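Side-chain contacts in putative hydrolase (Shewanella frigidimarina, PDB 3LHO), which probably acts as an iron-dependent dioxygenase of the 2-oxoadipate dioxygenase/decarboxylase family, here with nickel in its metal site: residues L13-D16 against Y17-M20; H113-I116 against D117-D120; E177-E180 against D181-A185. All coordinates share one frame; numbering follows the deposited sequence.

Contact 1 (L13-D16 against Y17-M20); sequences LWQD and YIKM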
ATOM      1  N   LEU A  13       5.184  -3.721 -10.258  1.00 16.95           N
ATOM      2  CA  LEU A  13       4.985  -3.357  -8.879  1.00 16.23           C
ATOM      3  C   LEU A  13       4.999  -4.580  -7.955  1.00 16.00           C
ATOM      4  O   LEU A  13       5.557  -4.541  -6.854  1.00 16.93           O
ATOM      5  CB  LEU A  13       3.658  -2.584  -8.703  1.00 18.22           C
ATOM      6  CG  LEU A  13       3.408  -1.829  -7.408  1.00 27.32           C
ATOM      7  CD1 LEU A  13       4.262  -0.526  -7.266  1.00 18.86           C
ATOM      8  CD2 LEU A  13       1.909  -1.484  -7.271  1.00 27.18           C
ATOM      9  N   TRP A  14       4.330  -5.633  -8.384  1.00 13.31           N
ATOM     10  CA  TRP A  14       4.300  -6.898  -7.645  1.00 16.13           C
ATOM     11  C   TRP A  14       5.674  -7.542  -7.545  1.00 16.61           C
ATOM     12  O   TRP A  14       6.063  -8.005  -6.478  1.00 19.80           O
ATOM     13  CB  TRP A  14       3.309  -7.842  -8.316  1.00 17.09           C
ATOM     14  CG  TRP A  14       3.257  -9.245  -7.736  1.00 20.79           C
ATOM     15  CD1 TRP A  14       3.860 -10.365  -8.250  1.00 18.40           C
ATOM     16  CD2 TRP A  14       2.554  -9.664  -6.560  1.00 16.11           C
ATOM     17  NE1 TRP A  14       3.583 -11.461  -7.446  1.00 15.11           N
ATOM     18  CE2 TRP A  14       2.788 -11.057  -6.399  1.00 17.85           C
ATOM     19  CE3 TRP A  14       1.755  -9.005  -5.623  1.00 17.55           C
ATOM     20  CZ2 TRP A  14       2.232 -11.801  -5.353  1.00 12.19           C
ATOM     21  CZ3 TRP A  14       1.208  -9.746  -4.581  1.00 17.04           C
ATOM     22  CH2 TRP A  14       1.449 -11.126  -4.450  1.00 20.30           C
ATOM     23  N   GLN A  15       6.424  -7.558  -8.632  1.00 17.77           N
ATOM     24  CA  GLN A  15       7.792  -8.147  -8.573  1.00 19.83           C
ATOM     25  C   GLN A  15       8.668  -7.449  -7.520  1.00 18.48           C
ATOM     26  O   GLN A  15       9.416  -8.098  -6.779  1.00 18.21           O
ATOM     27  CB  GLN A  15       8.517  -8.154  -9.937  1.00 18.94           C
ATOM     28  CG  GLN A  15       8.013  -9.268 -10.913  1.00 30.73           C
ATOM     29  CD  GLN A  15       7.959 -10.693 -10.271  1.00 39.79           C
ATOM     30  OE1 GLN A  15       8.837 -11.072  -9.481  1.00 42.85           O
ATOM     31  NE2 GLN A  15       6.930 -11.468 -10.618  1.00 35.10           N
ATOM     32  N   ASP A  16       8.536  -6.133  -7.446  1.00 18.47           N
ATOM     33  CA  ASP A  16       9.237  -5.344  -6.458  1.00 16.34           C
ATOM     34  C   ASP A  16       8.741  -5.583  -5.040  1.00 17.87           C
ATOM     35  O   ASP A  16       9.552  -5.749  -4.121  1.00 16.89           O
ATOM     36  CB  ASP A  16       9.202  -3.865  -6.800  1.00 17.41           C
ATOM     37  CG  ASP A  16       9.854  -3.055  -5.741  1.00 21.31           C
ATOM     38  OD1 ASP A  16      11.070  -3.049  -5.665  1.00 18.60           O
ATOM     39  OD2 ASP A  16       9.156  -2.492  -4.877  1.00 17.82           O
ATOM     40  N   TYR A  17       7.420  -5.593  -4.878  1.00 17.63           N
ATOM     41  CA  TYR A  17       6.771  -5.846  -3.602  1.00 17.32           C
ATOM     42  C   TYR A  17       7.111  -7.175  -2.939  1.00 18.63           C
ATOM     43  O   TYR A  17       7.315  -7.214  -1.712  1.00 18.90           O
ATOM     44  CB  TYR A  17       5.265  -5.779  -3.846  1.00 15.92           C
ATOM     45  CG  TYR A  17       4.323  -6.183  -2.701  1.00 18.56           C
ATOM     46  CD1 TYR A  17       4.177  -5.371  -1.575  1.00 18.14           C
ATOM     47  CD2 TYR A  17       3.519  -7.305  -2.823  1.00 15.40           C
ATOM     48  CE1 TYR A  17       3.277  -5.689  -0.550  1.00 16.38           C
ATOM     49  CE2 TYR A  17       2.594  -7.654  -1.812  1.00 17.76           C
ATOM     50  CZ  TYR A  17       2.486  -6.858  -0.679  1.00 16.23           C
ATOM     51  OH  TYR A  17       1.552  -7.184   0.275  1.00 17.06           O
ATOM     52  N   ILE A  18       7.140  -8.252  -3.727  1.00 16.95           N
ATOM     53  CA  ILE A  18       7.426  -9.587  -3.174  1.00 19.45           C
ATOM     54  C   ILE A  18       8.874  -9.730  -2.695  1.00 19.29           C
ATOM     55  O   ILE A  18       9.155 -10.570  -1.854  1.00 18.59           O
ATOM     56  CB  ILE A  18       7.042 -10.789  -4.125  1.00 17.32           C
ATOM     57  CG1 ILE A  18       7.843 -10.775  -5.432  1.00 21.14           C
ATOM     58  CG2 ILE A  18       5.533 -10.844  -4.383  1.00 17.74           C
ATOM     59  CD1 ILE A  18       7.590 -12.042  -6.323  1.00 22.45           C
ATOM     60  N   LYS A  19       9.783  -8.891  -3.189  1.00 19.62           N
ATOM     61  CA  LYS A  19      11.116  -8.838  -2.655  1.00 20.97           C
ATOM     62  C   LYS A  19      11.117  -8.426  -1.196  1.00 20.44           C
ATOM     63  O   LYS A  19      11.929  -8.925  -0.440  1.00 23.20           O
ATOM     64  CB  LYS A  19      12.023  -7.897  -3.454  1.00 20.87           C
ATOM     65  CG  LYS A  19      12.237  -8.304  -4.885  1.00 23.62           C
ATOM     66  CD  LYS A  19      13.039  -7.219  -5.623  1.00 28.06           C
ATOM     67  CE  LYS A  19      13.175  -7.527  -7.086  1.00 37.70           C
ATOM     68  NZ  LYS A  19      13.872  -6.391  -7.754  1.00 39.83           N
HETATM   69  N   MSE A  20      10.238  -7.494  -0.817  1.00 20.31           N
HETATM   70  CA  MSE A  20      10.068  -7.070   0.559  1.00 21.78           C
HETATM   71  C   MSE A  20       9.169  -8.038   1.297  1.00 21.13           C
HETATM   72  O   MSE A  20       9.277  -8.137   2.511  1.00 18.98           O
HETATM   73  CB  MSE A  20       9.340  -5.718   0.652  1.00 23.41           C
HETATM   74  CG  MSE A  20      10.188  -4.548   0.289  1.00 27.21           C
HETATM   75 SE   MSE A  20       9.178  -2.982   0.524  0.75 21.16          SE
HETATM   76  CE  MSE A  20       7.941  -3.164  -0.945  1.00 17.35           C
TER
HETATM   77  O   HOH W   1      12.389  -3.994  -7.488  1.00 33.68           O

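Contact 2 (H113-I116 against D117-D120); sequences HGLI and DQVD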
ATOM      1  N   HIS A 113      11.687  17.171   4.273  1.00 16.66           N
ATOM      2  CA  HIS A 113      12.106  17.977   3.112  1.00 20.17           C
ATOM      3  C   HIS A 113      13.489  17.628   2.647  1.00 18.48           C
ATOM      4  O   HIS A 113      13.754  17.583   1.438  1.00 23.10           O
ATOM      5  CB  HIS A 113      12.003  19.467   3.363  1.00 19.65           C
ATOM      6  CG  HIS A 113      10.627  19.980   3.204  1.00 21.03           C
ATOM      7  ND1 HIS A 113      10.084  20.265   1.969  1.00 22.17           N
ATOM      8  CD2 HIS A 113       9.661  20.222   4.114  1.00 22.08           C
ATOM      9  CE1 HIS A 113       8.847  20.699   2.135  1.00 18.35           C
ATOM     10  NE2 HIS A 113       8.557  20.652   3.425  1.00 23.16           N
ATOM     11  N   GLY A 114      14.370  17.316   3.587  1.00 20.76           N
ATOM     12  CA  GLY A 114      15.720  16.944   3.260  1.00 18.18           C
ATOM     13  C   GLY A 114      15.847  15.676   2.458  1.00 23.37           C
ATOM     14  O   GLY A 114      16.763  15.542   1.625  1.00 20.02           O
ATOM     15  N   LEU A 115      14.947  14.719   2.706  1.00 22.11           N
ATOM     16  CA  LEU A 115      14.950  13.470   1.934  1.00 19.81           C
ATOM     17  C   LEU A 115      14.405  13.726   0.533  1.00 19.47           C
ATOM     18  O   LEU A 115      14.961  13.268  -0.440  1.00 17.33           O
ATOM     19  CB  LEU A 115      14.099  12.410   2.650  1.00 21.19           C
ATOM     20  CG  LEU A 115      14.394  12.127   4.152  1.00 19.52           C
ATOM     21  CD1 LEU A 115      13.518  11.004   4.658  1.00 21.32           C
ATOM     22  CD2 LEU A 115      15.840  11.775   4.420  1.00 20.82           C
ATOM     23  N   ILE A 116      13.306  14.456   0.445  1.00 18.53           N
ATOM     24  CA  ILE A 116      12.659  14.680  -0.858  1.00 21.41           C
ATOM     25  C   ILE A 116      13.471  15.615  -1.748  1.00 18.66           C
ATOM     26  O   ILE A 116      13.407  15.506  -2.950  1.00 21.11           O
ATOM     27  CB  ILE A 116      11.228  15.167  -0.693  1.00 19.71           C
ATOM     28  CG1 ILE A 116      10.413  14.136   0.136  1.00 20.93           C
ATOM     29  CG2 ILE A 116      10.566  15.426  -2.073  1.00 14.78           C
ATOM     30  CD1 ILE A 116      10.416  12.747  -0.475  1.00 18.99           C
ATOM     31  N   ASP A 117      14.285  16.496  -1.151  1.00 17.70           N
ATOM     32  CA  ASP A 117      15.187  17.339  -1.917  1.00 19.07           C
ATOM     33  C   ASP A 117      16.111  16.455  -2.684  1.00 18.61           C
ATOM     34  O   ASP A 117      16.625  16.859  -3.715  1.00 21.06           O
ATOM     35  CB  ASP A 117      16.038  18.254  -1.031  1.00 20.41           C
ATOM     36  CG  ASP A 117      15.282  19.434  -0.514  1.00 22.87           C
ATOM     37  OD1 ASP A 117      14.142  19.662  -0.951  1.00 32.38           O
ATOM     38  OD2 ASP A 117      15.829  20.102   0.387  1.00 28.36           O
ATOM     39  N   GLN A 118      16.353  15.244  -2.221  1.00 17.18           N
ATOM     40  CA  GLN A 118      17.294  14.373  -2.968  1.00 16.21           C
ATOM     41  C   GLN A 118      16.693  13.630  -4.162  1.00 20.13           C
ATOM     42  O   GLN A 118      17.440  13.037  -4.981  1.00 19.62           O
ATOM     43  CB  GLN A 118      17.955  13.380  -2.024  1.00 19.28           C
ATOM     44  CG  GLN A 118      18.832  14.034  -0.961  1.00 18.27           C
ATOM     45  CD  GLN A 118      19.224  13.060   0.149  1.00 24.60           C
ATOM     46  OE1 GLN A 118      19.970  12.108  -0.083  1.00 19.78           O
ATOM     47  NE2 GLN A 118      18.734  13.307   1.373  1.00 24.19           N
ATOM     48  N   VAL A 119      15.366  13.636  -4.258  1.00 17.38           N
ATOM     49  CA  VAL A 119      14.657  13.038  -5.391  1.00 17.18           C
ATOM     50  C   VAL A 119      14.854  13.898  -6.659  1.00 17.63           C
ATOM     51  O   VAL A 119      14.493  15.072  -6.694  1.00 17.31           O
ATOM     52  CB  VAL A 119      13.152  12.913  -5.120  1.00 18.44           C
ATOM     53  CG1 VAL A 119      12.419  12.346  -6.374  1.00 16.28           C
ATOM     54  CG2 VAL A 119      12.876  12.046  -3.865  1.00 16.02           C
ATOM     55  N   ASP A 120      15.463  13.307  -7.679  1.00 17.34           N
ATOM     56  CA  ASP A 120      15.484  13.911  -9.001  1.00 17.29           C
ATOM     57  C   ASP A 120      14.097  14.031  -9.603  1.00 13.84           C
ATOM     58  O   ASP A 120      13.387  13.025  -9.796  1.00 14.32           O
ATOM     59  CB  ASP A 120      16.367  13.066  -9.927  1.00 17.53           C
ATOM     60  CG  ASP A 120      16.506  13.665 -11.321  1.00 22.06           C
ATOM     61  OD1 ASP A 120      15.951  14.752 -11.596  1.00 18.08           O
ATOM     62  OD2 ASP A 120      17.187  13.029 -12.141  1.00 21.63           O
TER
HETATM   63  O   HOH W   2      11.429  19.045  -0.118  1.00 23.87           O

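Contact 3 (E177-E180 against D181-A185); sequences ERIE and DVNQA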
ATOM      1  N   GLU A 177     -15.769 -18.361   0.338  1.00 18.13           N
ATOM      2  CA  GLU A 177     -16.837 -17.397   0.501  1.00 16.26           C
ATOM      3  C   GLU A 177     -16.513 -16.349   1.574  1.00 18.87           C
ATOM      4  O   GLU A 177     -16.731 -15.144   1.372  1.00 18.73           O
ATOM      5  CB  GLU A 177     -18.102 -18.135   0.897  1.00 18.49           C
ATOM      6  CG  GLU A 177     -19.270 -17.210   1.168  1.00 19.90           C
ATOM      7  CD  GLU A 177     -20.544 -17.989   1.451  1.00 22.51           C
ATOM      8  OE1 GLU A 177     -20.572 -19.206   1.217  1.00 32.13           O
ATOM      9  OE2 GLU A 177     -21.513 -17.368   1.895  1.00 28.83           O
ATOM     10  N   ARG A 178     -15.993 -16.805   2.716  1.00 15.52           N
ATOM     11  CA  ARG A 178     -15.887 -15.960   3.894  1.00 20.21           C
ATOM     12  C   ARG A 178     -14.446 -15.667   4.223  1.00 19.81           C
ATOM     13  O   ARG A 178     -13.576 -16.545   4.092  1.00 19.38           O
ATOM     14  CB  ARG A 178     -16.551 -16.631   5.109  1.00 22.02           C
ATOM     15  CG  ARG A 178     -18.050 -16.997   4.938  1.00 28.36           C
ATOM     16  CD  ARG A 178     -18.692 -17.441   6.286  1.00 31.05           C
ATOM     17  NE  ARG A 178     -17.839 -18.414   6.982  1.00 45.57           N
ATOM     18  CZ  ARG A 178     -17.623 -18.479   8.308  1.00 52.28           C
ATOM     19  NH1 ARG A 178     -18.189 -17.625   9.168  1.00 47.54           N
ATOM     20  NH2 ARG A 178     -16.805 -19.417   8.786  1.00 51.34           N
ATOM     21  N   ILE A 179     -14.197 -14.439   4.687  1.00 20.64           N
ATOM     22  CA  ILE A 179     -12.864 -14.032   5.158  1.00 21.62           C
ATOM     23  C   ILE A 179     -12.352 -14.997   6.257  1.00 21.29           C
ATOM     24  O   ILE A 179     -11.166 -15.380   6.262  1.00 19.30           O
ATOM     25  CB  ILE A 179     -12.821 -12.499   5.616  1.00 20.98           C
ATOM     26  CG1 ILE A 179     -11.371 -12.050   5.848  1.00 22.47           C
ATOM     27  CG2 ILE A 179     -13.677 -12.240   6.887  1.00 19.35           C
ATOM     28  CD1 ILE A 179     -11.107 -10.545   5.738  1.00 15.95           C
ATOM     29  N   GLU A 180     -13.249 -15.421   7.152  1.00 22.21           N
ATOM     30  CA  GLU A 180     -12.891 -16.397   8.197  1.00 24.08           C
ATOM     31  C   GLU A 180     -12.314 -17.678   7.607  1.00 23.71           C
ATOM     32  O   GLU A 180     -11.412 -18.260   8.168  1.00 22.51           O
ATOM     33  CB  GLU A 180     -14.067 -16.738   9.120  1.00 25.42           C
ATOM     34  CG  GLU A 180     -14.577 -15.544   9.922  1.00 26.96           C
ATOM     35  CD  GLU A 180     -15.572 -14.674   9.148  1.00 31.83           C
ATOM     36  OE1 GLU A 180     -15.794 -14.889   7.929  1.00 29.47           O
ATOM     37  OE2 GLU A 180     -16.134 -13.755   9.762  1.00 34.18           O
ATOM     38  N   ASP A 181     -12.838 -18.112   6.467  1.00 22.10           N
ATOM     39  CA  ASP A 181     -12.358 -19.339   5.856  1.00 21.12           C
ATOM     40  C   ASP A 181     -11.015 -19.123   5.193  1.00 18.81           C
ATOM     41  O   ASP A 181     -10.163 -19.995   5.231  1.00 20.98           O
ATOM     42  CB  ASP A 181     -13.383 -19.869   4.858  1.00 22.88           C
ATOM     43  CG  ASP A 181     -14.677 -20.281   5.540  1.00 25.79           C
ATOM     44  OD1 ASP A 181     -14.591 -20.944   6.594  1.00 35.16           O
ATOM     45  OD2 ASP A 181     -15.758 -19.915   5.053  1.00 34.51           O
ATOM     46  N   VAL A 182     -10.806 -17.959   4.597  1.00 17.56           N
ATOM     47  CA  VAL A 182      -9.465 -17.639   4.039  1.00 15.93           C
ATOM     48  C   VAL A 182      -8.438 -17.595   5.168  1.00 16.97           C
ATOM     49  O   VAL A 182      -7.334 -18.138   5.062  1.00 17.30           O
ATOM     50  CB  VAL A 182      -9.475 -16.289   3.300  1.00 17.67           C
ATOM     51  CG1 VAL A 182      -8.049 -15.881   2.850  1.00 16.35           C
ATOM     52  CG2 VAL A 182     -10.451 -16.369   2.104  1.00 18.88           C
ATOM     53  N   ASN A 183      -8.805 -16.925   6.251  1.00 16.71           N
ATOM     54  CA  ASN A 183      -7.924 -16.805   7.417  1.00 18.44           C
ATOM     55  C   ASN A 183      -7.540 -18.167   7.971  1.00 21.27           C
ATOM     56  O   ASN A 183      -6.374 -18.389   8.338  1.00 22.07           O
ATOM     57  CB  ASN A 183      -8.572 -15.927   8.505  1.00 17.65           C
ATOM     58  CG  ASN A 183      -8.484 -14.439   8.191  1.00 21.62           C
ATOM     59  OD1 ASN A 183      -7.848 -14.037   7.203  1.00 19.69           O
ATOM     60  ND2 ASN A 183      -9.102 -13.601   9.041  1.00 20.56           N
ATOM     61  N   GLN A 184      -8.495 -19.092   7.991  1.00 22.63           N
ATOM     62  CA  GLN A 184      -8.227 -20.428   8.515  1.00 24.93           C
ATOM     63  C   GLN A 184      -7.237 -21.166   7.606  1.00 24.98           C
ATOM     64  O   GLN A 184      -6.301 -21.777   8.109  1.00 25.38           O
ATOM     65  CB  GLN A 184      -9.526 -21.221   8.720  1.00 25.47           C
ATOM     66  CG  GLN A 184      -9.387 -22.504   9.554  1.00 32.95           C
ATOM     67  CD  GLN A 184      -8.676 -22.267  10.889  1.00 34.43           C
ATOM     68  OE1 GLN A 184      -8.967 -21.305  11.607  1.00 45.26           O
ATOM     69  NE2 GLN A 184      -7.707 -23.117  11.198  1.00 51.90           N
ATOM     70  N   ALA A 185      -7.408 -21.069   6.284  1.00 24.02           N
ATOM     71  CA  ALA A 185      -6.484 -21.707   5.321  1.00 23.60           C
ATOM     72  C   ALA A 185      -5.063 -21.153   5.462  1.00 24.58           C
ATOM     73  O   ALA A 185      -4.073 -21.866   5.274  1.00 24.34           O
ATOM     74  CB  ALA A 185      -6.967 -21.515   3.868  1.00 22.01           C
TER
HETATM   75  O   HOH W   3     -15.684 -19.803   2.632  1.00 23.53           O

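Contact 1 (L13-D16 against Y17-M20)
Ile18 lays its CG2 methyl over one face of the Trp14 indole. This CH-pi contact is the tight part of the pairing. Ile18 CG2 comes within 3.4 Å of Trp14 CE2 and sits off-centre, toward the rim of the six-membered ring. Ile18 CG1 lies between the backbone N and the carbonyl carbon (chi1 63°), which turns CG2 to the indole. Tyr17 meets the same indole obliquely. Tyr17 CD2 is 3.7 Å from Trp14 CE3, with the ring planes at 44°. Phe166 touches both of these rings. The Tyr17 hydroxyl is hydrogen-bonded to Phe233 O, which ties down the far end of the ring.

Tyr17 and Ile18 lie three and four residues beyond Trp14 on one alpha-helix, 6-20. Tyr17 N bonds to Leu13 O (2.9 Å) and Ile18 N to Trp14 O. Tyr17 also touches His165, a ligand of the nickel ion, so the helix packs on the metal-bearing strand 165-169.

Gln15 and Lys19 make the looser, exposed side. Gln15 and Ile18 run side by side, with Gln15 OE1 3.5 Å from Ile18 CD1. Lys19 is extended. Its CG passes 3.4 Å from Gln15 O, and its side chain lies close to a bound di(hydroxyethyl)ether. Asp16 is buried, and its main partner is Arg162, which forms a salt bridge with OD2. Lys19 NZ stays 4.8 Å from Asp16 OD1, so the charges do not meet directly. A water accepts from Lys19 NZ at 2.8 Å; its bond to Asp16 OD1 is modelled too short to be certain.

Contact 2 (H113-I116 against D117-D120)
Gln118 folds back on Gly114 through a hydrogen bond from side chain to backbone. Gln118 NE2 donates to Gly114 O at 3.0 Å, and the N-H points almost straight at the oxygen (172°). The oxygen lies in the Gln118 amide plane, while the donor stands above the Gly114 carbonyl plane. The other end of the amide, OE1, accepts from Asp137 N, so the amide is held at both ends.

Backbone bonds form a second group. Asp117 N reaches His113 O at 2.9 Å. Gln118 N bonds to Leu115 O, and Val119 N to Ile116 O at 3.0 Å. The last of these closes a type I beta turn from Ile116 to Val119, where helix 106-116 gives way to loop. Lys51 NZ bonds to both Ile116 O and Val119 O and so clasps the turn.

One water joins two polar side chains. It lies 2.8 Å from His113 ND1 and donates to Asp117 OD1 at 2.9 Å. A sulfate ion is bound near the histidine.

Apolar contact is slight. Ile116 CD1 is 4.2 Å from Val119 CG2. Trp136, outside the two segments, touches the side chains of Leu115, Val119 and also Gln118.

Contact 3 (E177-E180 against D181-A185)
Arg178 curls forward over the helix start, and its guanidinium meets the Asp181 carboxylate at a steep tilt. The two planes are 61° apart. Arg178 NE donates to Asp181 OD2 at 3.2 Å in a salt bridge, arriving from above the carboxylate plane. A second bond, from Arg178 NH2 to Asp181 OD1, is weak at 3.5 Å. The bend in the arginine chain at chi3 (-47°) brings NE back toward the acid. Arg178 CB also lies close to Asp181 OD2, at 3.4 Å.

Glu180 completes a salt-bridge network. Its CB sits over one guanidinium face, toward the rim. Its OE1 is a long 3.8 Å from Arg178 NH1 and well out of the guanidinium plane, so charge alone acts there. Arg178 thus has two acidic neighbours, close to a right angle apart as seen from its CZ. A water accepts from Glu177 N; its bond to Asp181 OD2 is modelled too short to be trusted in detail. Were Asp181 replaced by alanine, the guanidinium would probably keep only the long Glu180 interaction within this network and be freer to swing.

The inward side is different. Ile179 and Val182 are buried. Ile179 touches strand 208-212, and Val182 touches Phe176. Asn183 CB packs 3.5 Å from Ile179 O, while Asn183 OD1 is hydrogen-bonded to Ser211 OG on that strand.

Backbone bonds begin the helix. Arg178 O takes Val182 N at 3.2 Å, and Asp181 N more weakly. Asn183 N follows to Ile179 O at 2.8 Å. Acids in a first turn may also interact favourably with the helix dipole. With Arg178 at the N-cap position, this is the N-terminal turn of helix 179-188, stapled by an i to i+3 salt bridge.

How the contacts relate
All three contacts are partly buried, each with buried and exposed residues. Contact 1 is the most central, its centre about 12 Å from that of the chain. Contacts 2 and 3 have their centres about 21 and 22 Å out, on opposite sides. Each belongs to a different helix: contact 1 within 6-20, contact 2 where 106-116 ends, contact 3 where 179-188 begins. In contact 1 aromatic and aliphatic packing dominates, with the buried acid Asp16 beside it. At the helix end, turn bonds and a folded-back amide take over. At the helix start, charges do the work outside and apolar groups inside. Contacts 1 and 3 both pack on the seven-stranded sheet, on strands 165-169 and 208-212.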